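Local coordinates for penicillin binding protein 2X (Streptococcus thermophilus, PDB 5U47), which probably acts as a transpeptidase that cross-links peptidoglycan strands during septal cell wall synthesis, and is a target of beta-lactam antibiotics, at residues Trp282-Arg285 with Leu286-Ala289; Asp235-Met238 with Glu239-Gly243; Gly657-Lys660 with Lys661-Glu664. The protein carries 1 engineered substitution. One frame throughout, in Å; residues are numbered along the deposited sequence.

How the contacts relate
Along the chain contact 2 comes first, at the end of helix 224-241, then contact 1, in the loop between strand 258-264 and helix 297-308, and last contact 3, where helix 660-670 begins. Contacts 1 and 2 have centres about 19 Å apart and both meet strand 258-264 of the five-stranded antiparallel sheet: Gln263 binds the loop, Arg264 the helix. Contact 1 precedes the helix start with the probable SxxK motif of the transpeptidase. Contact 3 belongs to a PASTA domain, its centre about 34 Å from contact 1 and 48 Å from contact 2. The three therefore sample the transpeptidase sheet and its surroundings together with a separate C-terminal domain.

Contact 1 of 3, residues Trp282-Arg285 with Leu286-Ala289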
ATOM      1  N   TRP A 282      -0.801   6.847  14.398  1.00 31.57           N
ATOM      2  CA  TRP A 282      -1.539   7.078  13.165  1.00 33.07           C
ATOM      3  C   TRP A 282      -0.691   7.023  11.892  1.00 33.14           C
ATOM      4  O   TRP A 282      -1.233   7.078  10.800  1.00 35.13           O
ATOM      5  CB  TRP A 282      -2.229   8.446  13.244  1.00 36.65           C
ATOM      6  CG  TRP A 282      -3.334   8.489  14.264  1.00 38.22           C
ATOM      7  CD1 TRP A 282      -3.219   8.760  15.586  1.00 38.97           C
ATOM      8  CD2 TRP A 282      -4.720   8.227  14.022  1.00 37.81           C
ATOM      9  NE1 TRP A 282      -4.455   8.678  16.196  1.00 40.42           N
ATOM     10  CE2 TRP A 282      -5.392   8.357  15.255  1.00 38.86           C
ATOM     11  CE3 TRP A 282      -5.455   7.882  12.885  1.00 37.32           C
ATOM     12  CZ2 TRP A 282      -6.772   8.172  15.380  1.00 39.42           C
ATOM     13  CZ3 TRP A 282      -6.829   7.695  13.011  1.00 38.65           C
ATOM     14  CH2 TRP A 282      -7.471   7.845  14.253  1.00 38.17           C
ATOM     15  N   VAL A 283       0.627   6.900  12.022  1.00 33.35           N
ATOM     16  CA  VAL A 283       1.520   6.927  10.855  1.00 32.48           C
ATOM     17  C   VAL A 283       1.467   5.599  10.117  1.00 30.21           C
ATOM     18  O   VAL A 283       1.509   4.545  10.745  1.00 28.47           O
ATOM     19  CB  VAL A 283       2.961   7.269  11.289  1.00 34.34           C
ATOM     20  CG1 VAL A 283       3.902   7.284  10.109  1.00 35.81           C
ATOM     21  CG2 VAL A 283       2.997   8.649  11.975  1.00 37.33           C
ATOM     22  N   ASN A 284       1.323   5.648   8.789  1.00 27.47           N
ATOM     23  CA  ASN A 284       1.274   4.423   7.988  1.00 25.94           C
ATOM     24  C   ASN A 284       2.693   3.892   7.832  1.00 25.32           C
ATOM     25  O   ASN A 284       3.570   4.573   7.281  1.00 24.72           O
ATOM     26  CB  ASN A 284       0.599   4.672   6.640  1.00 26.42           C
ATOM     27  CG  ASN A 284       0.338   3.389   5.877  1.00 27.41           C
ATOM     28  OD1 ASN A 284       1.281   2.710   5.448  1.00 28.40           O
ATOM     29  ND2 ASN A 284      -0.938   3.044   5.702  1.00 26.52           N
ATOM     30  N   ARG A 285       2.923   2.676   8.316  1.00 25.86           N
ATOM     31  CA  ARG A 285       4.261   2.111   8.271  1.00 27.11           C
ATOM     32  C   ARG A 285       4.701   1.567   6.936  1.00 26.10           C
ATOM     33  O   ARG A 285       5.870   1.268   6.785  1.00 27.10           O
ATOM     34  CB  ARG A 285       4.440   1.003   9.288  1.00 29.48           C
ATOM     35  CG  ARG A 285       3.964   1.362  10.666  1.00 34.96           C
ATOM     36  CD  ARG A 285       4.987   0.955  11.707  1.00 38.48           C
ATOM     37  NE  ARG A 285       5.931   2.046  11.864  1.00 39.48           N
ATOM     38  CZ  ARG A 285       5.704   3.133  12.594  1.00 41.66           C
ATOM     39  NH1 ARG A 285       4.552   3.294  13.236  1.00 44.31           N
ATOM     40  NH2 ARG A 285       6.633   4.069  12.673  1.00 42.37           N
ATOM     41  N   LEU A 286       3.776   1.400   5.986  1.00 24.55           N
ATOM     42  CA  LEU A 286       4.167   0.916   4.678  1.00 24.06           C
ATOM     43  C   LEU A 286       4.781   2.031   3.829  1.00 23.45           C
ATOM     44  O   LEU A 286       5.787   1.810   3.159  1.00 23.05           O
ATOM     45  CB  LEU A 286       2.972   0.303   3.940  1.00 23.82           C
ATOM     46  CG  LEU A 286       3.242  -0.249   2.537  1.00 24.07           C
ATOM     47  CD1 LEU A 286       4.346  -1.311   2.533  1.00 24.61           C
ATOM     48  CD2 LEU A 286       1.974  -0.797   1.947  1.00 23.71           C
ATOM     49  N   TYR A 287       4.185   3.218   3.848  1.00 22.64           N
ATOM     50  CA  TYR A 287       4.658   4.278   2.948  1.00 23.77           C
ATOM     51  C   TYR A 287       4.821   5.696   3.493  1.00 25.44           C
ATOM     52  O   TYR A 287       5.266   6.576   2.745  1.00 26.23           O
ATOM     53  CB  TYR A 287       3.743   4.322   1.694  1.00 23.37           C
ATOM     54  CG  TYR A 287       2.303   4.521   2.026  1.00 23.62           C
ATOM     55  CD1 TYR A 287       1.786   5.790   2.236  1.00 25.49           C
ATOM     56  CD2 TYR A 287       1.453   3.433   2.169  1.00 23.55           C
ATOM     57  CE1 TYR A 287       0.446   5.980   2.559  1.00 25.18           C
ATOM     58  CE2 TYR A 287       0.129   3.608   2.494  1.00 23.91           C
ATOM     59  CZ  TYR A 287      -0.369   4.896   2.680  1.00 25.00           C
ATOM     60  OH  TYR A 287      -1.679   5.067   3.031  1.00 26.09           O
ATOM     61  N   GLU A 288       4.473   5.934   4.756  0.50 26.11           N
ATOM     62  CA  GLU A 288       4.608   7.273   5.341  0.50 28.36           C
ATOM     63  C   GLU A 288       5.803   7.381   6.254  0.50 29.02           C
ATOM     64  O   GLU A 288       6.589   8.325   6.144  0.50 29.06           O
ATOM     65  CB  GLU A 288       3.350   7.673   6.111  0.50 29.45           C
ATOM     66  CG  GLU A 288       2.142   7.878   5.233  0.50 29.63           C
ATOM     67  CD  GLU A 288       0.937   8.366   6.000  0.50 30.78           C
ATOM     68  OE1 GLU A 288       0.914   8.187   7.241  0.50 30.06           O
ATOM     69  OE2 GLU A 288       0.017   8.918   5.349  0.50 31.06           O
ATOM     70  N   ALA A 289       5.931   6.427   7.172  1.00 28.22           N
ATOM     71  CA  ALA A 289       7.037   6.437   8.136  1.00 28.63           C
ATOM     72  C   ALA A 289       8.415   6.428   7.448  1.00 28.09           C
ATOM     73  O   ALA A 289       8.635   5.646   6.535  1.00 26.30           O
ATOM     74  CB  ALA A 289       6.940   5.224   9.062  1.00 28.58           C
TER
HETATM   75  O   HOH W   1       7.397   3.275   5.753  1.00 27.27           O
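The carboxamide of Asn284 lies stacked over one face of the Tyr287 ring, the two planes 30° apart. Its oxygen is the part nearest the ring, with OD1 of Asn284 3.3 Å from CE2 of Tyr287, while ND2 lies toward the phenol end. Behind the amide, CB of Asn284 sits 4.3 Å from the centroid of the Tyr287 ring and makes a CH-pi contact near its rim. The side chain reaches this place because CG is anti to the backbone N (chi1 -171°), which folds the amide back over the turn. There OD1 of Asn284 accepts from Leu286 N at 2.9 Å, the bond that defines an Asx turn, and more weakly from Tyr287 N. The main-chain oxygen of Asn284 is gripped twice, by Glu288 N and by Ala289 N at 3.0 Å, which reach it from opposite faces of its carbonyl plane. The Glu288 side chain, extended beyond CG, runs alongside Asn284, and its OE1 takes the N-H of Asn284 at 3.0 Å in a nearly straight bond (172°), with the donor above the carboxylate plane. Glu288 is modelled in two conformers, so that last bond is certain for one of them alone. Methyl packing adds to this: CG1 of Val283 lies 3.8 Å from CB of Ala289. A water donates to Arg285 O at 2.7 Å and also to Ala289 O, bridging these two carbonyls across the turn. The guanidinium of Arg285 pairs with Asp281. Around the turn, Gln263 on strand 258-264 binds both Val283 O and Arg285 N, and Arg285 rests on strand 245-252. Leu286 also packs on Leu420 and Tyr287 on Val417, both of helix 416-427, which ties this loop of the transpeptidase domain to sheet and helix alike.

Contact 2 of 3, residues Asp235-Met238 with Glu239-Gly243; sequences DTFM and EQTKG
With chi1 of Thr241 at 60°, its hydroxyl sits between the backbone N and the carbonyl carbon, while chi1 of Phe237 at 180° swings the ring out anti to its own N. The first setting places OG1 at the carbonyl of Phe237, one helical turn earlier; the two together bring the threonine methyl over the ring. OG1 of Thr241 donates to the carbonyl O of Phe237 at 3.0 Å, alongside the ordinary helical bond from Thr241 N to the same oxygen at 2.9 Å. Two donors thus hold that carbonyl. The methyl of Thr241 meanwhile faces the ring: CG2 lies 4.1 Å from the centroid of the Phe237 ring, over one face and displaced toward the rim, a CH-pi contact. The Met238 chain, bent at both its outer torsions, curls forward, toward the C-terminal end of the helix, and brings CE of Met238 within 3.4 Å of Gly243 O. Here the helix ends. Lys242 N still bonds to Met238 O at 2.8 Å, but Lys242 has turned to positive phi (53°), and Gly243 N makes just a weak bond to Thr241 OG1, at 3.5 Å. The hydroxyl therefore serves both the last turn and the chain leaving it. The carboxylate of Asp235 is paired with Arg264, and OE1 of Gln240 accepts from Thr560 OG1. Phe237 is wedged between Phe558 and Val561 of helix 558-572 and Val545 and Val547 of strand 541-548, so helix 224-241 lies on the central sheet beside helix 558-572, as in the penicillin-binding transpeptidase fold.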
ATOM      1  N   ASP A 235       0.106 -10.535  16.163  1.00 26.86           N
ATOM      2  CA  ASP A 235      -0.344 -10.308  17.546  1.00 29.34           C
ATOM      3  C   ASP A 235       0.554 -11.054  18.509  1.00 29.33           C
ATOM      4  O   ASP A 235       0.935 -10.508  19.543  1.00 30.79           O
ATOM      5  CB  ASP A 235      -1.782 -10.771  17.789  1.00 31.17           C
ATOM      6  CG  ASP A 235      -2.812  -9.886  17.128  1.00 31.97           C
ATOM      7  OD1 ASP A 235      -2.510  -8.725  16.738  1.00 35.33           O
ATOM      8  OD2 ASP A 235      -3.943 -10.366  17.005  1.00 34.54           O
ATOM      9  N   THR A 236       0.892 -12.298  18.176  1.00 29.29           N
ATOM     10  CA  THR A 236       1.779 -13.078  19.056  1.00 29.76           C
ATOM     11  C   THR A 236       3.169 -12.438  19.147  1.00 30.09           C
ATOM     12  O   THR A 236       3.794 -12.417  20.223  1.00 28.60           O
ATOM     13  CB  THR A 236       1.919 -14.521  18.580  1.00 29.93           C
ATOM     14  OG1 THR A 236       0.613 -15.080  18.430  1.00 30.86           O
ATOM     15  CG2 THR A 236       2.728 -15.377  19.601  1.00 31.37           C
ATOM     16  N   PHE A 237       3.646 -11.921  18.016  1.00 28.02           N
ATOM     17  CA  PHE A 237       4.959 -11.297  17.933  1.00 28.11           C
ATOM     18  C   PHE A 237       4.991 -10.046  18.829  1.00 29.83           C
ATOM     19  O   PHE A 237       5.976  -9.808  19.537  1.00 28.87           O
ATOM     20  CB  PHE A 237       5.268 -10.996  16.459  1.00 26.63           C
ATOM     21  CG  PHE A 237       6.603 -10.332  16.202  1.00 25.89           C
ATOM     22  CD1 PHE A 237       7.792 -11.037  16.337  1.00 24.85           C
ATOM     23  CD2 PHE A 237       6.657  -9.031  15.709  1.00 25.86           C
ATOM     24  CE1 PHE A 237       9.014 -10.434  16.052  1.00 25.10           C
ATOM     25  CE2 PHE A 237       7.878  -8.432  15.423  1.00 25.76           C
ATOM     26  CZ  PHE A 237       9.057  -9.138  15.592  1.00 25.09           C
ATOM     27  N   MET A 238       3.907  -9.270  18.821  1.00 30.59           N
ATOM     28  CA  MET A 238       3.815  -8.083  19.679  1.00 31.68           C
ATOM     29  C   MET A 238       3.752  -8.455  21.156  1.00 32.89           C
ATOM     30  O   MET A 238       4.292  -7.738  21.985  1.00 32.43           O
ATOM     31  CB  MET A 238       2.595  -7.235  19.333  1.00 33.49           C
ATOM     32  CG  MET A 238       2.621  -6.647  17.943  1.00 35.73           C
ATOM     33  SD  MET A 238       4.201  -5.884  17.533  1.00 41.98           S
ATOM     34  CE  MET A 238       4.235  -4.584  18.769  1.00 35.69           C
ATOM     35  N   GLU A 239       3.068  -9.549  21.480  1.00 33.62           N
ATOM     36  CA  GLU A 239       3.015 -10.011  22.870  1.00 37.02           C
ATOM     37  C   GLU A 239       4.424 -10.366  23.339  1.00 35.97           C
ATOM     38  O   GLU A 239       4.811 -10.032  24.441  1.00 37.81           O
ATOM     39  CB  GLU A 239       2.092 -11.210  23.017  1.00 39.72           C
ATOM     40  CG  GLU A 239       0.638 -10.862  22.771  1.00 44.12           C
ATOM     41  CD  GLU A 239      -0.275 -12.075  22.664  1.00 47.64           C
ATOM     42  OE1 GLU A 239       0.212 -13.237  22.775  1.00 53.22           O
ATOM     43  OE2 GLU A 239      -1.489 -11.851  22.458  1.00 46.26           O
ATOM     44  N   GLN A 240       5.198 -11.011  22.478  1.00 33.92           N
ATOM     45  CA  GLN A 240       6.577 -11.396  22.819  1.00 35.07           C
ATOM     46  C   GLN A 240       7.560 -10.233  22.935  1.00 34.35           C
ATOM     47  O   GLN A 240       8.412 -10.224  23.818  1.00 32.02           O
ATOM     48  CB  GLN A 240       7.144 -12.315  21.751  1.00 36.28           C
ATOM     49  CG  GLN A 240       6.624 -13.734  21.720  1.00 37.88           C
ATOM     50  CD  GLN A 240       7.365 -14.522  20.656  1.00 40.04           C
ATOM     51  OE1 GLN A 240       7.389 -14.129  19.491  1.00 38.89           O
ATOM     52  NE2 GLN A 240       7.994 -15.620  21.051  1.00 40.29           N
ATOM     53  N   THR A 241       7.458  -9.273  22.015  1.00 32.54           N
ATOM     54  CA  THR A 241       8.405  -8.145  21.958  1.00 33.20           C
ATOM     55  C   THR A 241       8.004  -6.920  22.780  1.00 34.33           C
ATOM     56  O   THR A 241       8.869  -6.250  23.358  1.00 35.03           O
ATOM     57  CB  THR A 241       8.610  -7.666  20.500  1.00 32.68           C
ATOM     58  OG1 THR A 241       7.362  -7.234  19.943  1.00 32.09           O
ATOM     59  CG2 THR A 241       9.174  -8.763  19.637  1.00 33.57           C
ATOM     60  N   LYS A 242       6.700  -6.650  22.846  1.00 36.10           N
ATOM     61  CA  LYS A 242       6.157  -5.429  23.471  1.00 38.83           C
ATOM     62  C   LYS A 242       6.827  -4.175  22.877  1.00 38.47           C
ATOM     63  O   LYS A 242       7.235  -3.260  23.607  1.00 39.06           O
ATOM     64  CB  LYS A 242       6.285  -5.401  25.002  1.00 42.88           C
ATOM     65  CG  LYS A 242       5.597  -6.518  25.773  1.00 46.80           C
ATOM     66  CD  LYS A 242       6.513  -7.715  25.978  1.00 50.56           C
ATOM     67  CE  LYS A 242       5.913  -8.651  27.011  1.00 52.20           C
ATOM     68  NZ  LYS A 242       6.731  -9.881  27.150  1.00 53.75           N
ATOM     69  N   GLY A 243       6.968  -4.160  21.552  1.00 36.16           N
ATOM     70  CA  GLY A 243       7.543  -3.017  20.863  1.00 34.12           C
ATOM     71  C   GLY A 243       6.512  -1.906  20.774  1.00 32.86           C
ATOM     72  O   GLY A 243       5.302  -2.156  20.909  1.00 32.79           O
TER

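Contact 3 of 3, residues Gly657-Lys660 with Lys661-Glu664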
ATOM      1  N   GLY A 657      14.174  -2.542 -19.399  1.00 22.39           N
ATOM      2  CA  GLY A 657      12.734  -2.811 -19.480  1.00 21.85           C
ATOM      3  C   GLY A 657      11.900  -1.839 -20.319  1.00 21.19           C
ATOM      4  O   GLY A 657      10.707  -2.053 -20.494  1.00 19.93           O
ATOM      5  N   TRP A 658      12.505  -0.767 -20.826  1.00 22.67           N
ATOM      6  CA  TRP A 658      11.780   0.163 -21.705  1.00 23.34           C
ATOM      7  C   TRP A 658      11.363  -0.495 -23.018  1.00 24.31           C
ATOM      8  O   TRP A 658      12.126  -1.276 -23.603  1.00 24.66           O
ATOM      9  CB  TRP A 658      12.645   1.376 -22.073  1.00 23.85           C
ATOM     10  CG  TRP A 658      12.821   2.399 -21.011  1.00 24.42           C
ATOM     11  CD1 TRP A 658      12.753   2.212 -19.668  1.00 24.51           C
ATOM     12  CD2 TRP A 658      13.218   3.758 -21.204  1.00 24.97           C
ATOM     13  NE1 TRP A 658      13.031   3.379 -19.014  1.00 24.25           N
ATOM     14  CE2 TRP A 658      13.314   4.349 -19.934  1.00 25.24           C
ATOM     15  CE3 TRP A 658      13.456   4.547 -22.336  1.00 25.91           C
ATOM     16  CZ2 TRP A 658      13.677   5.694 -19.753  1.00 27.04           C
ATOM     17  CZ3 TRP A 658      13.809   5.903 -22.155  1.00 26.59           C
ATOM     18  CH2 TRP A 658      13.915   6.451 -20.878  1.00 26.92           C
ATOM     19  N   THR A 659      10.175  -0.150 -23.506  1.00 24.52           N
ATOM     20  CA  THR A 659       9.782  -0.605 -24.834  1.00 25.26           C
ATOM     21  C   THR A 659      10.581   0.162 -25.887  1.00 25.89           C
ATOM     22  O   THR A 659      11.089   1.260 -25.627  1.00 25.15           O
ATOM     23  CB  THR A 659       8.286  -0.387 -25.119  1.00 25.43           C
ATOM     24  OG1 THR A 659       7.967   1.017 -25.017  1.00 24.98           O
ATOM     25  CG2 THR A 659       7.435  -1.216 -24.150  1.00 26.23           C
ATOM     26  N   LYS A 660      10.700  -0.421 -27.072  1.00 27.01           N
ATOM     27  CA  LYS A 660      11.414   0.238 -28.168  1.00 30.01           C
ATOM     28  C   LYS A 660      10.738   1.573 -28.517  1.00 29.21           C
ATOM     29  O   LYS A 660      11.406   2.571 -28.758  1.00 28.80           O
ATOM     30  CB  LYS A 660      11.485  -0.662 -29.406  1.00 31.80           C
ATOM     31  CG  LYS A 660      12.329  -0.050 -30.514  1.00 33.19           C
ATOM     32  CD  LYS A 660      12.495  -0.973 -31.707  1.00 34.43           C
ATOM     33  CE  LYS A 660      13.388  -0.317 -32.758  1.00 34.79           C
ATOM     34  NZ  LYS A 660      13.792  -1.263 -33.832  1.00 37.76           N
ATOM     35  N   LYS A 661       9.409   1.588 -28.512  1.00 29.40           N
ATOM     36  CA  LYS A 661       8.652   2.830 -28.772  1.00 29.24           C
ATOM     37  C   LYS A 661       9.110   3.941 -27.835  1.00 26.35           C
ATOM     38  O   LYS A 661       9.319   5.079 -28.255  1.00 27.36           O
ATOM     39  CB  LYS A 661       7.144   2.586 -28.582  1.00 31.36           C
ATOM     40  CG  LYS A 661       6.234   3.797 -28.807  1.00 34.51           C
ATOM     41  CD  LYS A 661       4.780   3.406 -28.518  1.00 36.96           C
ATOM     42  CE  LYS A 661       3.794   4.543 -28.761  1.00 38.85           C
ATOM     43  NZ  LYS A 661       3.996   5.701 -27.859  1.00 40.48           N
ATOM     44  N   ASN A 662       9.277   3.610 -26.564  1.00 23.53           N
ATOM     45  CA  ASN A 662       9.734   4.600 -25.589  1.00 22.99           C
ATOM     46  C   ASN A 662      11.205   5.008 -25.758  1.00 22.97           C
ATOM     47  O   ASN A 662      11.535   6.178 -25.613  1.00 22.50           O
ATOM     48  CB  ASN A 662       9.358   4.172 -24.185  1.00 22.64           C
ATOM     49  CG  ASN A 662       7.861   4.281 -23.950  1.00 22.70           C
ATOM     50  OD1 ASN A 662       7.195   5.090 -24.610  1.00 23.37           O
ATOM     51  ND2 ASN A 662       7.319   3.479 -23.018  1.00 23.14           N
ATOM     52  N   VAL A 663      12.067   4.064 -26.119  1.00 23.47           N
ATOM     53  CA  VAL A 663      13.445   4.399 -26.420  1.00 24.13           C
ATOM     54  C   VAL A 663      13.462   5.383 -27.595  1.00 25.56           C
ATOM     55  O   VAL A 663      14.183   6.369 -27.552  1.00 25.30           O
ATOM     56  CB  VAL A 663      14.299   3.158 -26.766  1.00 23.02           C
ATOM     57  CG1 VAL A 663      15.699   3.578 -27.164  1.00 23.23           C
ATOM     58  CG2 VAL A 663      14.379   2.208 -25.576  1.00 22.45           C
ATOM     59  N   GLU A 664      12.655   5.110 -28.630  1.00 27.31           N
ATOM     60  CA  GLU A 664      12.575   5.992 -29.821  1.00 28.83           C
ATOM     61  C   GLU A 664      12.050   7.392 -29.485  1.00 27.66           C
ATOM     62  O   GLU A 664      12.550   8.387 -30.001  1.00 27.13           O
ATOM     63  CB  GLU A 664      11.674   5.387 -30.909  1.00 33.32           C
ATOM     64  CG  GLU A 664      12.220   4.130 -31.579  1.00 37.53           C
ATOM     65  CD  GLU A 664      11.342   3.629 -32.725  1.00 46.05           C
ATOM     66  OE1 GLU A 664      11.093   2.402 -32.807  1.00 53.12           O
ATOM     67  OE2 GLU A 664      10.883   4.462 -33.545  1.00 58.43           O
TER
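This is the N-terminal cap of helix 660-670, the helix that packs on the beta strands of a PASTA domain. Thr659 is the N-cap residue, and its OG1 accepts from Asn662 N at 3.3 Å. The hydroxyl can do so because it stands between the backbone N and the carbonyl carbon (chi1 60°), turned in toward the first helical turn. The carbonyl of Thr659 starts the helical pattern, taking Val663 N at 3.0 Å in the carbonyl plane. Next along, Glu664 N meets Lys660 O at 2.8 Å, nearly in line with the C=O bond. ND2 of Asn662 is close to the threonine hydroxyl but binds Gln641 O, and Gln641 also accepts from Thr659 N through its side chain, fixing the cap to the start of strand 641-646. Val663 touches Ile674 of strand 673-677 and Val684 of strand 683-687, while Trp658, just ahead of the cap, reaches Ile617 and Leu619 on strand 615-619 of the preceding PASTA domain. Lys660 runs out fully extended, and its ammonium group makes a cation-pi contact with Tyr676. It passes the carboxylate of Glu664 without pairing: OE1 of Glu664 is 3.6 Å from CE of Lys660 but 4.7 Å from its NZ. Between the tryptophan and the helix, CB of Trp658 meets CG2 of Val663 at 4.0 Å.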